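Local coordinates for protein precorrin-6Y C5,15-methyltransferase (Decarboxylating) (Geobacter metallireducens, PDB 3E05) that probably methylates and decarboxylates precorrin-6Y with S-adenosylmethionine on the route to adenosylcobalamin, this chain being the C-terminal domain of the enzyme, at residues 11-16 with 27-32; 20-25 with 74-79; 168-173 with 179-184. All coordinates share one frame; numbering follows the deposited sequence.

Contact 1: 11-16 with 27-32; sequences IDDDEF and EVRAVT
Phe16 lies over one face of the Arg29 guanidinium, with its CZ 3.8 Å above the plane and shifted toward the rim. Ring and guanidinium are not parallel but turned 65° apart, and the nearest atoms are Phe16 CE2 and Arg29 NH1, at 3.6 Å. At the guanidinium edge, in its plane, sits the carbonyl oxygen of Ile11, which also lies in the plane of the Phe16 ring, at that ring's edge, as does Asp13 O. Arg29 NH1 donates to Ile11 O over 3.1 Å with a fairly straight N-H...O angle of 159°. Asp13 comes in obliquely: its OD1 makes a salt bridge to Arg29 NH2 at 2.8 Å, although the bond is so bent that as a hydrogen bond it is weak. Arginine suits this place because its long chain can leave the helix, CG anti to the backbone N (chi1 -164°), and then bend at chi3 to bring a flat cation with several N-H groups to the loop before the helix. Asp13 faces a second acid as well: one water donates to both Asp13 OD2 (2.6 Å) and Glu27 OE1 (2.8 Å), bridging two carboxylates of like charge. The cost of that proximity is probably tempered by the salt bridges of Glu27 OE2 to Lys171 and to Lys35 of the second subunit. Glu57 of helix 53-61 also forms a salt bridge to Arg29 NH1 and accepts from Ile11 N. The carboxylates of Asp13 and Glu57 would probably offset much of the buried arginine's charge, and the main-chain carbonyls of Ile11 and Thr24 take up further N-H groups, while the aromatic ring supplies an apolar cover that competes for none of them.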
ATOM      1  N   ILE D  11      -8.901  19.835   6.988  1.00 34.44           N
ATOM      2  CA  ILE D  11     -10.252  20.187   6.540  1.00 34.73           C
ATOM      3  C   ILE D  11     -10.776  19.032   5.686  1.00 35.04           C
ATOM      4  O   ILE D  11     -10.065  18.535   4.814  1.00 33.98           O
ATOM      5  CB  ILE D  11     -10.275  21.521   5.738  1.00 33.81           C
ATOM      6  CG1 ILE D  11      -9.711  22.681   6.574  1.00 32.10           C
ATOM      7  CG2 ILE D  11     -11.703  21.864   5.298  1.00 34.12           C
ATOM      8  CD1 ILE D  11      -9.223  23.873   5.754  1.00 32.47           C
ATOM      9  N   ASP D  12     -11.998  18.580   5.965  1.00 36.29           N
ATOM     10  CA  ASP D  12     -12.610  17.474   5.229  0.50 37.39           C
ATOM     11  C   ASP D  12     -12.706  17.795   3.743  1.00 36.07           C
ATOM     12  O   ASP D  12     -13.058  18.923   3.377  1.00 34.92           O
ATOM     13  CB  ASP D  12     -14.001  17.156   5.784  0.50 39.27           C
ATOM     14  CG  ASP D  12     -14.545  15.845   5.258  0.50 39.96           C
ATOM     15  OD1 ASP D  12     -14.122  14.783   5.759  0.50 48.44           O
ATOM     16  OD2 ASP D  12     -15.395  15.874   4.344  0.50 47.90           O
ATOM     17  N   ASP D  13     -12.390  16.807   2.901  1.00 30.63           N
ATOM     18  CA  ASP D  13     -12.390  16.976   1.459  1.00 33.96           C
ATOM     19  C   ASP D  13     -13.720  17.533   0.942  1.00 36.00           C
ATOM     20  O   ASP D  13     -13.736  18.424   0.075  1.00 34.50           O
ATOM     21  CB  ASP D  13     -12.103  15.643   0.759  1.00 33.15           C
ATOM     22  CG  ASP D  13     -10.653  15.183   0.896  1.00 35.04           C
ATOM     23  OD1 ASP D  13      -9.771  15.988   1.244  1.00 37.73           O
ATOM     24  OD2 ASP D  13     -10.406  13.991   0.624  1.00 41.17           O
ATOM     25  N   ASP D  14     -14.817  17.048   1.525  1.00 38.20           N
ATOM     26  CA  ASP D  14     -16.163  17.402   1.075  0.50 41.00           C
ATOM     27  C   ASP D  14     -16.611  18.821   1.466  1.00 42.90           C
ATOM     28  O   ASP D  14     -17.709  19.252   1.115  1.00 43.31           O
ATOM     29  CB  ASP D  14     -17.155  16.327   1.528  0.50 37.04           C
ATOM     30  CG  ASP D  14     -16.865  14.963   0.895  0.50 42.70           C
ATOM     31  OD1 ASP D  14     -16.223  14.915  -0.181  0.50 40.06           O
ATOM     32  OD2 ASP D  14     -17.273  13.936   1.470  0.50 43.19           O
ATOM     33  N   GLU D  15     -15.742  19.544   2.176  1.00 37.79           N
ATOM     34  CA  GLU D  15     -15.989  20.943   2.521  1.00 36.59           C
ATOM     35  C   GLU D  15     -15.482  21.881   1.435  1.00 38.92           C
ATOM     36  O   GLU D  15     -15.707  23.082   1.500  1.00 37.58           O
ATOM     37  CB  GLU D  15     -15.324  21.315   3.850  1.00 38.48           C
ATOM     38  CG  GLU D  15     -15.914  20.631   5.070  1.00 43.67           C
ATOM     39  CD  GLU D  15     -17.216  21.260   5.546  1.00 52.48           C
ATOM     40  OE1 GLU D  15     -17.550  22.389   5.122  1.00 50.49           O
ATOM     41  OE2 GLU D  15     -17.904  20.620   6.360  1.00 54.65           O
ATOM     42  N   PHE D  16     -14.779  21.329   0.447  1.00 37.35           N
ATOM     43  CA  PHE D  16     -14.252  22.127  -0.651  1.00 36.51           C
ATOM     44  C   PHE D  16     -15.161  21.992  -1.867  1.00 39.32           C
ATOM     45  O   PHE D  16     -15.654  20.900  -2.163  1.00 38.26           O
ATOM     46  CB  PHE D  16     -12.837  21.676  -1.057  1.00 35.13           C
ATOM     47  CG  PHE D  16     -11.788  21.906  -0.005  1.00 33.76           C
ATOM     48  CD1 PHE D  16     -11.074  23.099   0.030  1.00 34.79           C
ATOM     49  CD2 PHE D  16     -11.499  20.926   0.936  1.00 35.94           C
ATOM     50  CE1 PHE D  16     -10.094  23.325   1.010  1.00 34.10           C
ATOM     51  CE2 PHE D  16     -10.511  21.135   1.900  1.00 32.45           C
ATOM     52  CZ  PHE D  16      -9.820  22.343   1.941  1.00 32.28           C
ATOM     53  N   GLU D  27      -5.296  13.481   3.572  1.00 21.00           N
ATOM     54  CA  GLU D  27      -4.099  12.812   4.070  1.00 22.68           C
ATOM     55  C   GLU D  27      -2.842  13.185   3.292  1.00 22.96           C
ATOM     56  O   GLU D  27      -1.829  13.607   3.889  1.00 24.40           O
ATOM     57  CB  GLU D  27      -4.317  11.299   4.087  1.00 24.91           C
ATOM     58  CG  GLU D  27      -5.517  10.848   4.962  1.00 22.61           C
ATOM     59  CD  GLU D  27      -6.878  10.934   4.269  1.00 28.53           C
ATOM     60  OE1 GLU D  27      -6.983  11.273   3.057  1.00 24.54           O
ATOM     61  OE2 GLU D  27      -7.872  10.671   4.967  1.00 29.10           O
ATOM     62  N   VAL D  28      -2.939  13.068   1.966  1.00 20.93           N
ATOM     63  CA  VAL D  28      -1.871  13.406   1.028  1.00 24.50           C
ATOM     64  C   VAL D  28      -1.551  14.917   1.095  1.00 24.55           C
ATOM     65  O   VAL D  28      -0.407  15.311   1.027  1.00 23.33           O
ATOM     66  CB  VAL D  28      -2.235  12.931  -0.406  1.00 26.44           C
ATOM     67  CG1 VAL D  28      -1.438  13.673  -1.465  1.00 34.85           C
ATOM     68  CG2 VAL D  28      -2.003  11.423  -0.534  1.00 29.50           C
ATOM     69  N   ARG D  29      -2.577  15.736   1.271  1.00 23.53           N
ATOM     70  CA  ARG D  29      -2.398  17.171   1.470  0.50 21.24           C
ATOM     71  C   ARG D  29      -1.498  17.451   2.678  1.00 19.85           C
ATOM     72  O   ARG D  29      -0.592  18.233   2.585  1.00 23.61           O
ATOM     73  CB  ARG D  29      -3.757  17.849   1.657  0.50 22.63           C
ATOM     74  CG  ARG D  29      -3.749  19.361   1.486  0.50 25.11           C
ATOM     75  CD  ARG D  29      -5.125  19.929   1.844  0.50 20.85           C
ATOM     76  NE  ARG D  29      -6.209  19.260   1.124  0.50 10.52           N
ATOM     77  CZ  ARG D  29      -7.392  18.947   1.657  0.50 22.65           C
ATOM     78  NH1 ARG D  29      -7.661  19.236   2.924  0.50 25.68           N
ATOM     79  NH2 ARG D  29      -8.314  18.328   0.926  0.50 29.55           N
ATOM     80  N   ALA D  30      -1.787  16.813   3.808  1.00 23.91           N
ATOM     81  CA  ALA D  30      -0.982  16.961   5.031  1.00 26.36           C
ATOM     82  C   ALA D  30       0.476  16.573   4.785  1.00 24.79           C
ATOM     83  O   ALA D  30       1.376  17.333   5.119  1.00 24.05           O
ATOM     84  CB  ALA D  30      -1.562  16.138   6.163  1.00 27.35           C
ATOM     85  N   VAL D  31       0.706  15.412   4.160  1.00 22.04           N
ATOM     86  CA  VAL D  31       2.080  14.982   3.829  1.00 22.59           C
ATOM     87  C   VAL D  31       2.766  15.993   2.882  1.00 23.64           C
ATOM     88  O   VAL D  31       3.940  16.323   3.066  1.00 23.27           O
ATOM     89  CB  VAL D  31       2.103  13.568   3.164  1.00 25.06           C
ATOM     90  CG1 VAL D  31       3.542  13.099   2.943  1.00 27.25           C
ATOM     91  CG2 VAL D  31       1.347  12.550   4.024  1.00 21.08           C
ATOM     92  N   THR D  32       2.017  16.494   1.911  1.00 24.05           N
ATOM     93  CA  THR D  32       2.526  17.505   0.942  1.00 25.48           C
ATOM     94  C   THR D  32       3.000  18.779   1.672  1.00 22.32           C
ATOM     95  O   THR D  32       4.122  19.261   1.442  1.00 24.42           O
ATOM     96  CB  THR D  32       1.450  17.833  -0.110  1.00 26.50           C
ATOM     97  OG1 THR D  32       1.161  16.666  -0.874  1.00 29.11           O
ATOM     98  CG2 THR D  32       1.875  18.954  -1.067  1.00 26.42           C
TER
HETATM   99  O   HOH W   1      -9.552  11.976   2.114  1.00 35.92           O

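Contact 2: 20-25 with 74-79; sequences KKLITK and PQYLGF
Leu22 and Tyr76 meet through carbon alone, and the loop's polar tie here is made two residues further on, where Thr24 O accepts from Arg29 NH2, the same nitrogen that forms the salt bridge of contact 1. That bond ties the loop to the helix it leads into, for which Lys25 is the N-cap residue, while Leu22 reaches toward helix 74-86. Its CD2 methyl stands over the centre of the Tyr76 ring in a CH-pi contact, 3.7 Å from the centroid and only 9° off the ring normal. The second methyl, CD1, lies on the same face, at the rim, 3.7 Å from Tyr76 CE2, which means that both prongs of the branched leucine use one aromatic face. With CG anti to the backbone N (chi1 176°), the leucine stretches out from the loop to reach it. Phe79, one helical turn after Tyr76 on the same side of the helix, adds a looser apolar touch, its CD2 lying 4.3 Å from Leu22 CD2. Leucine fits because two methyls can spread over a ring, and tyrosine because its face is apolar while its hydroxyl tolerates a partly exposed place. With an alanine in place of Tyr76, the platform beneath both methyls would go, and Leu22 would probably be left with the glancing Phe79 contact on this helix and freer to turn. Leu22 also packs on Ser51, and Tyr76 on Glu71 at the end of strand 66-71. Those neighbours belong to the glycine-rich loop after strand 43-47 and to the acidic residue that ends the second strand, where Rossmann-like class I methyltransferases generally hold S-adenosylmethionine, so the pair probably borders the cofactor pocket of that fold.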
ATOM      1  N   LYS D  20     -14.686  15.765  -9.348  1.00 61.28           N
ATOM      2  CA  LYS D  20     -14.203  14.403  -9.135  1.00 64.71           C
ATOM      3  C   LYS D  20     -12.759  14.272  -9.638  1.00 61.50           C
ATOM      4  O   LYS D  20     -12.425  14.764 -10.721  1.00 60.32           O
ATOM      5  CB  LYS D  20     -15.133  13.399  -9.827  1.00 67.02           C
ATOM      6  CG  LYS D  20     -14.690  11.942  -9.741  1.00 74.49           C
ATOM      7  CD  LYS D  20     -15.806  10.981 -10.132  1.00 76.74           C
ATOM      8  CE  LYS D  20     -16.664  10.591  -8.931  1.00 83.73           C
ATOM      9  NZ  LYS D  20     -15.913   9.763  -7.938  1.00 85.67           N
ATOM     10  N   LYS D  21     -11.909  13.657  -8.808  1.00 58.60           N
ATOM     11  CA  LYS D  21     -10.482  13.415  -9.099  1.00 56.94           C
ATOM     12  C   LYS D  21      -9.568  14.662  -9.071  1.00 52.42           C
ATOM     13  O   LYS D  21      -8.359  14.544  -9.286  1.00 50.61           O
ATOM     14  CB  LYS D  21     -10.293  12.620 -10.410  1.00 60.16           C
ATOM     15  CG  LYS D  21     -10.851  11.195 -10.401  1.00 68.74           C
ATOM     16  CD  LYS D  21      -9.874  10.208  -9.762  1.00 75.82           C
ATOM     17  CE  LYS D  21     -10.354   8.761  -9.891  1.00 77.66           C
ATOM     18  NZ  LYS D  21     -10.147   8.194 -11.256  1.00 78.23           N
ATOM     19  N   LEU D  22     -10.128  15.844  -8.800  1.00 45.83           N
ATOM     20  CA  LEU D  22      -9.335  17.077  -8.796  1.00 41.36           C
ATOM     21  C   LEU D  22      -8.619  17.366  -7.465  1.00 38.50           C
ATOM     22  O   LEU D  22      -7.430  17.659  -7.460  1.00 38.30           O
ATOM     23  CB  LEU D  22     -10.174  18.292  -9.234  1.00 40.14           C
ATOM     24  CG  LEU D  22      -9.486  19.668  -9.191  1.00 41.19           C
ATOM     25  CD1 LEU D  22      -8.365  19.761 -10.213  1.00 41.87           C
ATOM     26  CD2 LEU D  22     -10.477  20.827  -9.365  1.00 43.35           C
ATOM     27  N   ILE D  23      -9.343  17.288  -6.352  1.00 37.21           N
ATOM     28  CA  ILE D  23      -8.797  17.691  -5.053  1.00 37.92           C
ATOM     29  C   ILE D  23      -7.546  16.882  -4.643  1.00 37.95           C
ATOM     30  O   ILE D  23      -7.411  15.685  -4.973  1.00 33.74           O
ATOM     31  CB  ILE D  23      -9.896  17.665  -3.938  1.00 35.75           C
ATOM     32  CG1 ILE D  23      -9.575  18.667  -2.828  1.00 38.44           C
ATOM     33  CG2 ILE D  23     -10.113  16.243  -3.357  1.00 41.10           C
ATOM     34  CD1 ILE D  23     -10.588  18.668  -1.720  1.00 35.70           C
ATOM     35  N   THR D  24      -6.613  17.563  -3.975  1.00 36.53           N
ATOM     36  CA  THR D  24      -5.532  16.899  -3.243  1.00 31.05           C
ATOM     37  C   THR D  24      -6.211  16.447  -1.963  1.00 30.60           C
ATOM     38  O   THR D  24      -6.587  17.276  -1.128  1.00 30.93           O
ATOM     39  CB  THR D  24      -4.374  17.878  -2.944  1.00 31.18           C
ATOM     40  OG1 THR D  24      -3.886  18.410  -4.173  1.00 31.06           O
ATOM     41  CG2 THR D  24      -3.231  17.189  -2.226  1.00 29.18           C
ATOM     42  N   LYS D  25      -6.409  15.142  -1.831  1.00 25.63           N
ATOM     43  CA  LYS D  25      -7.187  14.582  -0.721  1.00 26.70           C
ATOM     44  C   LYS D  25      -6.459  14.828   0.590  1.00 28.49           C
ATOM     45  O   LYS D  25      -5.251  14.984   0.595  1.00 24.23           O
ATOM     46  CB  LYS D  25      -7.429  13.094  -0.939  1.00 27.93           C
ATOM     47  CG  LYS D  25      -8.172  12.787  -2.256  1.00 32.94           C
ATOM     48  CD  LYS D  25      -8.789  11.404  -2.248  1.00 35.39           C
ATOM     49  CE  LYS D  25      -9.121  10.966  -3.658  1.00 42.99           C
ATOM     50  NZ  LYS D  25     -10.267  11.753  -4.171  1.00 48.16           N
ATOM     51  N   PRO D  74     -11.348  27.855 -16.156  1.00 47.15           N
ATOM     52  CA  PRO D  74     -12.481  28.702 -15.724  1.00 42.92           C
ATOM     53  C   PRO D  74     -13.438  28.059 -14.710  1.00 42.33           C
ATOM     54  O   PRO D  74     -13.967  28.760 -13.841  1.00 46.35           O
ATOM     55  CB  PRO D  74     -13.231  28.986 -17.034  1.00 45.66           C
ATOM     56  CG  PRO D  74     -12.212  28.840 -18.104  1.00 49.89           C
ATOM     57  CD  PRO D  74     -11.292  27.738 -17.628  1.00 47.97           C
ATOM     58  N   GLN D  75     -13.674  26.754 -14.813  1.00 42.82           N
ATOM     59  CA  GLN D  75     -14.523  26.068 -13.833  1.00 41.76           C
ATOM     60  C   GLN D  75     -13.824  25.992 -12.471  1.00 43.93           C
ATOM     61  O   GLN D  75     -14.455  26.185 -11.418  1.00 43.74           O
ATOM     62  CB  GLN D  75     -14.877  24.658 -14.311  1.00 43.56           C
ATOM     63  CG  GLN D  75     -15.864  23.938 -13.401  1.00 45.18           C
ATOM     64  CD  GLN D  75     -15.996  22.460 -13.708  1.00 48.60           C
ATOM     65  OE1 GLN D  75     -15.360  21.939 -14.629  1.00 54.05           O
ATOM     66  NE2 GLN D  75     -16.823  21.773 -12.930  1.00 50.15           N
ATOM     67  N   TYR D  76     -12.514  25.735 -12.504  1.00 41.70           N
ATOM     68  CA  TYR D  76     -11.732  25.597 -11.284  1.00 41.73           C
ATOM     69  C   TYR D  76     -11.504  26.950 -10.617  1.00 41.66           C
ATOM     70  O   TYR D  76     -11.349  27.017  -9.400  1.00 41.37           O
ATOM     71  CB  TYR D  76     -10.394  24.885 -11.531  1.00 40.35           C
ATOM     72  CG  TYR D  76     -10.474  23.505 -12.186  1.00 41.60           C
ATOM     73  CD1 TYR D  76     -11.681  22.804 -12.281  1.00 44.28           C
ATOM     74  CD2 TYR D  76      -9.323  22.887 -12.680  1.00 42.57           C
ATOM     75  CE1 TYR D  76     -11.742  21.545 -12.883  1.00 46.42           C
ATOM     76  CE2 TYR D  76      -9.373  21.626 -13.280  1.00 46.24           C
ATOM     77  CZ  TYR D  76     -10.585  20.964 -13.375  1.00 47.92           C
ATOM     78  OH  TYR D  76     -10.651  19.713 -13.956  1.00 49.79           O
ATOM     79  N   LEU D  77     -11.489  28.020 -11.416  1.00 39.89           N
ATOM     80  CA  LEU D  77     -11.360  29.381 -10.891  1.00 39.34           C
ATOM     81  C   LEU D  77     -12.511  29.762  -9.961  1.00 40.72           C
ATOM     82  O   LEU D  77     -12.295  30.411  -8.922  1.00 38.87           O
ATOM     83  CB  LEU D  77     -11.247  30.400 -12.018  1.00 39.60           C
ATOM     84  CG  LEU D  77      -9.979  30.432 -12.862  1.00 42.39           C
ATOM     85  CD1 LEU D  77     -10.253  31.296 -14.075  1.00 43.85           C
ATOM     86  CD2 LEU D  77      -8.781  30.947 -12.078  1.00 42.26           C
ATOM     87  N   GLY D  78     -13.722  29.343 -10.336  1.00 42.32           N
ATOM     88  CA  GLY D  78     -14.913  29.558  -9.522  1.00 40.59           C
ATOM     89  C   GLY D  78     -14.888  28.784  -8.219  1.00 40.47           C
ATOM     90  O   GLY D  78     -15.297  29.316  -7.169  1.00 40.81           O
ATOM     91  N   PHE D  79     -14.400  27.539  -8.281  1.00 41.09           N
ATOM     92  CA  PHE D  79     -14.169  26.712  -7.084  1.00 38.55           C
ATOM     93  C   PHE D  79     -13.233  27.447  -6.132  1.00 34.45           C
ATOM     94  O   PHE D  79     -13.533  27.585  -4.944  1.00 35.52           O
ATOM     95  CB  PHE D  79     -13.517  25.362  -7.436  1.00 42.01           C
ATOM     96  CG  PHE D  79     -14.376  24.435  -8.245  1.00 43.78           C
ATOM     97  CD1 PHE D  79     -15.760  24.409  -8.100  1.00 45.93           C
ATOM     98  CD2 PHE D  79     -13.780  23.538  -9.132  1.00 42.62           C
ATOM     99  CE1 PHE D  79     -16.541  23.519  -8.861  1.00 46.28           C
ATOM    100  CE2 PHE D  79     -14.546  22.651  -9.889  1.00 43.28           C
ATOM    101  CZ  PHE D  79     -15.927  22.638  -9.750  1.00 43.57           C
TER

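Contact 3: 168-173 with 179-184; sequences NVAKTK and KMFESH
Lys179 packs its CB against Thr172 CG2 near the connecting-loop end of a beta hairpin, in which strand 161-173 runs antiparallel to strand 180-193. Its amine serves other partners, Leu175 O and Val162 O of the second subunit. At Met180 the pairing is loose, but Thr172 CA still makes a CA-H...O contact of 3.4 Å to Met180 O. Phe181 then takes the Thr172 methyl over the centre of its ring, in a CH-pi contact with CG2 3.8 Å from the centroid. Thr172 OG1 holds the crowded position between N and carbonyl carbon (chi1 56°), which puts CG2 over the ring while OG1 accepts from Val164 N of the second subunit. The beta-branched threonine thus serves both an apolar and a polar partner. Glu182 and Lys171 form the hydrogen-bonded pair: Glu182 N to Lys171 O is 2.8 Å and almost perfectly straight (178°), and Lys171 N to Glu182 O is 2.9 Å. Ser183 and Ala170 form a non-hydrogen-bonded pair with CA atoms 4.0 Å apart, a closeness the small alanine probably helps, and Ser183 OG bonds to His184 O of the third subunit. His184 N closes the ladder on Val169 O, while its ring sits beside Val169, with ND1 3.7 Å from CG1, and its CE1 lies 3.9 Å from Lys171 CE.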
ATOM      1  N   ASN D 168       0.156   5.577  -0.070  1.00 24.28           N
ATOM      2  CA  ASN D 168      -1.058   4.804  -0.279  1.00 23.73           C
ATOM      3  C   ASN D 168      -1.912   4.906   0.977  1.00 21.87           C
ATOM      4  O   ASN D 168      -1.442   4.596   2.069  1.00 28.80           O
ATOM      5  CB  ASN D 168      -0.738   3.335  -0.581  1.00 23.19           C
ATOM      6  CG  ASN D 168      -0.580   3.063  -2.072  1.00 23.53           C
ATOM      7  OD1 ASN D 168      -1.559   2.980  -2.804  1.00 24.14           O
ATOM      8  ND2 ASN D 168       0.665   2.921  -2.522  1.00 21.32           N
ATOM      9  N   VAL D 169      -3.165   5.321   0.802  1.00 25.52           N
ATOM     10  CA  VAL D 169      -4.101   5.493   1.922  1.00 22.36           C
ATOM     11  C   VAL D 169      -5.344   4.639   1.676  1.00 21.55           C
ATOM     12  O   VAL D 169      -5.955   4.724   0.608  1.00 23.60           O
ATOM     13  CB  VAL D 169      -4.537   6.985   2.044  1.00 24.52           C
ATOM     14  CG1 VAL D 169      -5.639   7.146   3.096  1.00 25.21           C
ATOM     15  CG2 VAL D 169      -3.318   7.910   2.340  1.00 25.47           C
ATOM     16  N   ALA D 170      -5.724   3.811   2.651  1.00 21.83           N
ATOM     17  CA  ALA D 170      -7.028   3.123   2.605  1.00 23.48           C
ATOM     18  C   ALA D 170      -7.796   3.512   3.841  1.00 26.44           C
ATOM     19  O   ALA D 170      -7.235   3.482   4.924  1.00 28.68           O
ATOM     20  CB  ALA D 170      -6.850   1.632   2.567  1.00 25.72           C
ATOM     21  N   LYS D 171      -9.065   3.877   3.680  1.00 27.42           N
ATOM     22  CA  LYS D 171      -9.894   4.358   4.793  1.00 29.53           C
ATOM     23  C   LYS D 171     -11.195   3.586   4.927  1.00 29.75           C
ATOM     24  O   LYS D 171     -11.784   3.192   3.929  1.00 30.25           O
ATOM     25  CB  LYS D 171     -10.299   5.808   4.563  1.00 29.72           C
ATOM     26  CG  LYS D 171      -9.230   6.827   4.765  1.00 40.71           C
ATOM     27  CD  LYS D 171      -9.888   8.150   5.117  1.00 40.96           C
ATOM     28  CE  LYS D 171     -10.546   8.785   3.911  1.00 39.06           C
ATOM     29  NZ  LYS D 171     -10.717  10.228   4.131  1.00 32.50           N
ATOM     30  N   THR D 172     -11.674   3.434   6.153  1.00 28.90           N
ATOM     31  CA  THR D 172     -13.013   2.882   6.363  1.00 36.46           C
ATOM     32  C   THR D 172     -14.069   3.970   6.246  1.00 50.60           C
ATOM     33  O   THR D 172     -13.808   5.136   6.553  1.00 56.05           O
ATOM     34  CB  THR D 172     -13.165   2.219   7.734  1.00 34.11           C
ATOM     35  OG1 THR D 172     -12.819   3.158   8.756  1.00 36.03           O
ATOM     36  CG2 THR D 172     -12.276   0.981   7.845  1.00 33.42           C
ATOM     37  N   LYS D 173     -15.262   3.587   5.803  1.00 65.46           N
ATOM     38  CA  LYS D 173     -16.470   4.345   6.103  1.00 75.26           C
ATOM     39  C   LYS D 173     -17.709   3.455   6.046  1.00 79.99           C
ATOM     40  O   LYS D 173     -17.610   2.231   6.137  1.00 78.74           O
ATOM     41  CB  LYS D 173     -16.622   5.519   5.134  1.00 75.46           C
ATOM     42  CG  LYS D 173     -17.140   5.127   3.760  1.00 79.28           C
ATOM     43  CD  LYS D 173     -17.061   6.291   2.787  1.00 80.04           C
ATOM     44  CE  LYS D 173     -18.079   6.144   1.666  1.00 83.70           C
ATOM     45  NZ  LYS D 173     -19.439   6.574   2.092  1.00 82.95           N
ATOM     46  N   LYS D 179     -17.449  -2.035   8.042  1.00 56.81           N
ATOM     47  CA  LYS D 179     -16.278  -1.166   7.949  1.00 48.38           C
ATOM     48  C   LYS D 179     -15.271  -1.715   6.956  1.00 42.53           C
ATOM     49  O   LYS D 179     -14.284  -2.356   7.338  1.00 40.41           O
ATOM     50  CB  LYS D 179     -15.598  -1.010   9.306  1.00 50.37           C
ATOM     51  CG  LYS D 179     -16.318  -0.101  10.252  1.00 52.66           C
ATOM     52  CD  LYS D 179     -15.368   0.423  11.307  1.00 55.57           C
ATOM     53  CE  LYS D 179     -15.903   1.702  11.924  1.00 58.65           C
ATOM     54  NZ  LYS D 179     -16.479   2.656  10.918  1.00 59.52           N
ATOM     55  N   MET D 180     -15.528  -1.450   5.682  1.00 38.19           N
ATOM     56  CA  MET D 180     -14.666  -1.869   4.587  1.00 39.19           C
ATOM     57  C   MET D 180     -13.602  -0.790   4.322  1.00 33.74           C
ATOM     58  O   MET D 180     -13.928   0.399   4.302  1.00 31.54           O
ATOM     59  CB  MET D 180     -15.542  -2.041   3.348  1.00 38.31           C
ATOM     60  CG  MET D 180     -14.851  -2.581   2.107  1.00 45.36           C
ATOM     61  SD  MET D 180     -16.063  -2.840   0.802  1.00 49.57           S
ATOM     62  CE  MET D 180     -16.108  -1.233   0.033  1.00 39.01           C
ATOM     63  N   PHE D 181     -12.356  -1.203   4.090  1.00 32.51           N
ATOM     64  CA  PHE D 181     -11.304  -0.265   3.635  1.00 29.20           C
ATOM     65  C   PHE D 181     -11.429   0.039   2.157  1.00 32.28           C
ATOM     66  O   PHE D 181     -11.420  -0.867   1.323  1.00 31.72           O
ATOM     67  CB  PHE D 181      -9.903  -0.809   3.915  1.00 32.22           C
ATOM     68  CG  PHE D 181      -9.526  -0.808   5.368  1.00 27.00           C
ATOM     69  CD1 PHE D 181      -8.932   0.307   5.937  1.00 33.57           C
ATOM     70  CD2 PHE D 181      -9.772  -1.930   6.168  1.00 34.23           C
ATOM     71  CE1 PHE D 181      -8.570   0.312   7.276  1.00 32.84           C
ATOM     72  CE2 PHE D 181      -9.405  -1.933   7.509  1.00 32.43           C
ATOM     73  CZ  PHE D 181      -8.807  -0.806   8.060  1.00 31.43           C
ATOM     74  N   GLU D 182     -11.548   1.319   1.837  1.00 24.12           N
ATOM     75  CA  GLU D 182     -11.543   1.761   0.465  1.00 29.91           C
ATOM     76  C   GLU D 182     -10.234   2.496   0.215  1.00 28.94           C
ATOM     77  O   GLU D 182      -9.877   3.379   0.973  1.00 27.33           O
ATOM     78  CB  GLU D 182     -12.738   2.674   0.192  1.00 31.45           C
ATOM     79  CG  GLU D 182     -14.062   2.077   0.639  1.00 42.22           C
ATOM     80  CD  GLU D 182     -15.245   2.810   0.049  1.00 55.21           C
ATOM     81  OE1 GLU D 182     -15.558   2.579  -1.141  1.00 56.78           O
ATOM     82  OE2 GLU D 182     -15.856   3.621   0.772  1.00 64.31           O
ATOM     83  N   SER D 183      -9.543   2.117  -0.854  1.00 26.17           N
ATOM     84  CA  SER D 183      -8.250   2.688  -1.202  1.00 25.34           C
ATOM     85  C   SER D 183      -8.426   3.930  -2.042  1.00 29.01           C
ATOM     86  O   SER D 183      -9.269   3.986  -2.941  1.00 28.22           O
ATOM     87  CB  SER D 183      -7.413   1.683  -2.013  1.00 28.40           C
ATOM     88  OG  SER D 183      -7.098   0.549  -1.234  1.00 37.78           O
ATOM     89  N   HIS D 184      -7.620   4.934  -1.732  1.00 23.45           N
ATOM     90  CA  HIS D 184      -7.390   6.043  -2.652  1.00 26.84           C
ATOM     91  C   HIS D 184      -6.374   5.554  -3.659  1.00 30.48           C
ATOM     92  O   HIS D 184      -5.631   4.610  -3.397  1.00 28.87           O
ATOM     93  CB  HIS D 184      -6.767   7.229  -1.916  1.00 27.28           C
ATOM     94  CG  HIS D 184      -7.688   7.920  -0.966  1.00 32.65           C
ATOM     95  ND1 HIS D 184      -7.229   8.628   0.125  1.00 34.63           N
ATOM     96  CD2 HIS D 184      -9.035   8.041  -0.954  1.00 37.63           C
ATOM     97  CE1 HIS D 184      -8.255   9.152   0.772  1.00 34.20           C
ATOM     98  NE2 HIS D 184      -9.362   8.813   0.136  1.00 34.96           N
TER
HETATM   99  O   HOH W   2      -3.892   3.425  -1.633  1.00 26.30           O

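Contact 1 is a buried ion-pair network, contact 2 a surface patch of methyl on aromatic ring, and contact 3 a partly buried beta ladder facing neighbouring subunits. Contacts 1 and 2 both fix the loop leading into helix 26-35, one to that helix and the other to helix 74-86, and their segments alternate along the chain. Ile23 CD1 packs against both Phe16 and Arg29 between them. The hairpin of contact 3 joins contact 1 through the salt bridge from Glu27 OE2 to Lys171 NZ, 3.0 Å, and meets contact 2 within the chain by packing of Lys25 on His184. Charge dominates near the helix, main-chain bonding in the hairpin, whose sheet runs on into the second subunit.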